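Local coordinates for heat-inducible transcription repressor hrcA homolog (PDB 1STZ), which represses class I heat shock genes, binding DNA as a heat-inducible transcription repressor of the HrcA family, at the interface of chains A and B. Numbering follows the deposited sequence. Chains: chain A/B, Heat-inducible transcription repressor hrcA homolog.

The interface of chains A and B. Residues chain A 186, 189, 193; chain B 203-204, 225-227.
Helix 184-195 of chain A, in the C-terminal HrcA family region, presents A:Glu186, A:Arg189 and A:Phe193 to the end of helix 200-204 and the loop 225-227 of chain B. The whole interface departs from exact two-fold symmetry, and this patch alone does not show whether it is the dimer contact used in solution. A:Arg189 starts with CG anti to its carbonyl carbon (chi1 -82°) and bends at chi3 (-58°); the side chain crosses that of B:Thr227 at about a right angle, bringing the flat guanidinium under the hydroxyl. B:Thr227 OG1 stands over the guanidinium face, 2.4 Å from NH2, where an in-plane N-H cannot reach it: a strained, overly close contact without a hydrogen bond. NH1 is 3.0 Å from the carbonyl O of B:Gly225, but its N-H points elsewhere. An alanine here would probably lose the cover over B:Thr227 and beside the B:Gly225 carbonyl, leaving the loop less firmly packed. A:Glu186, extended with CG anti to its backbone N (chi1 172°), reaches a water that lies 2.7 Å from its carboxylate OE2. The same water stands 2.9 Å from B:Glu226 OE2 and 2.6 Å from B:Thr227 O, bridging two like-charged carboxylates; three acceptors around one water may favour a proton on one acid. A:Phe193 points its ring edge at B:Val203, whose carbonyl O lies in the ring plane, 3.2 Å from CZ. B:Val203 CG1 meets CE2 of that ring at 4.0 Å.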
# COMPACT_ATOMS: atom_id res chain seq x y z
N GLU A 186 2.59 -1.00 5.71
CA GLU A 186 1.34 -1.70 5.43
C GLU A 186 1.40 -2.35 4.04
O GLU A 186 0.99 -3.49 3.87
CB GLU A 186 0.17 -0.70 5.55
CG GLU A 186 -1.22 -1.14 5.11
CD GLU A 186 -2.28 -0.05 5.36
OE1 GLU A 186 -2.41 0.89 4.52
OE2 GLU A 186 -3.00 -0.10 6.39
N ARG A 189 3.56 -5.47 4.29
CA ARG A 189 2.86 -6.63 4.84
C ARG A 189 2.02 -7.30 3.75
O ARG A 189 1.98 -8.51 3.66
CB ARG A 189 1.94 -6.23 6.00
CG ARG A 189 2.62 -6.07 7.36
CD ARG A 189 1.62 -5.80 8.52
NE ARG A 189 0.84 -4.59 8.25
CZ ARG A 189 -0.44 -4.56 7.83
NH1 ARG A 189 -1.15 -5.68 7.63
NH2 ARG A 189 -1.03 -3.38 7.61
N PHE A 193 2.24 -11.16 2.45
CA PHE A 193 1.13 -12.12 2.33
C PHE A 193 1.07 -12.72 0.93
O PHE A 193 0.83 -13.91 0.78
CB PHE A 193 -0.24 -11.48 2.66
CG PHE A 193 -0.46 -11.23 4.13
CD1 PHE A 193 -0.75 -9.96 4.59
CD2 PHE A 193 -0.37 -12.27 5.05
CE1 PHE A 193 -0.96 -9.73 5.96
CE2 PHE A 193 -0.57 -12.05 6.41
CZ PHE A 193 -0.87 -10.77 6.86
N VAL B 203 -2.55 -13.85 12.24
CA VAL B 203 -2.44 -13.55 10.81
C VAL B 203 -1.72 -12.20 10.63
O VAL B 203 -0.80 -12.11 9.81
CB VAL B 203 -3.80 -13.53 10.10
CG1 VAL B 203 -3.60 -13.52 8.59
CG2 VAL B 203 -4.65 -14.73 10.52
N LEU B 204 -2.11 -11.20 11.43
CA LEU B 204 -1.51 -9.85 11.38
C LEU B 204 0.00 -9.86 11.50
O LEU B 204 0.68 -9.10 10.81
CB LEU B 204 -2.05 -8.96 12.50
CG LEU B 204 -3.53 -8.60 12.53
CD1 LEU B 204 -3.85 -7.78 13.78
CD2 LEU B 204 -3.93 -7.85 11.29
N GLY B 225 -5.68 -10.26 7.36
CA GLY B 225 -4.50 -9.66 7.97
C GLY B 225 -4.38 -8.16 7.77
O GLY B 225 -3.39 -7.55 8.17
N GLU B 226 -5.39 -7.57 7.14
CA GLU B 226 -5.49 -6.13 6.93
C GLU B 226 -5.52 -5.37 8.28
O GLU B 226 -6.18 -5.81 9.23
CB GLU B 226 -6.75 -5.81 6.11
CG GLU B 226 -6.78 -4.44 5.45
CD GLU B 226 -5.78 -4.30 4.32
OE1 GLU B 226 -5.73 -5.22 3.46
OE2 GLU B 226 -5.06 -3.26 4.28
N THR B 227 -4.78 -4.27 8.37
CA THR B 227 -4.74 -3.47 9.59
C THR B 227 -6.09 -2.78 9.82
O THR B 227 -6.63 -2.12 8.94
CB THR B 227 -3.60 -2.43 9.55
OG1 THR B 227 -2.34 -3.09 9.64
CG2 THR B 227 -3.63 -1.53 10.79
O HOH W 1 -5.17 -1.71 6.78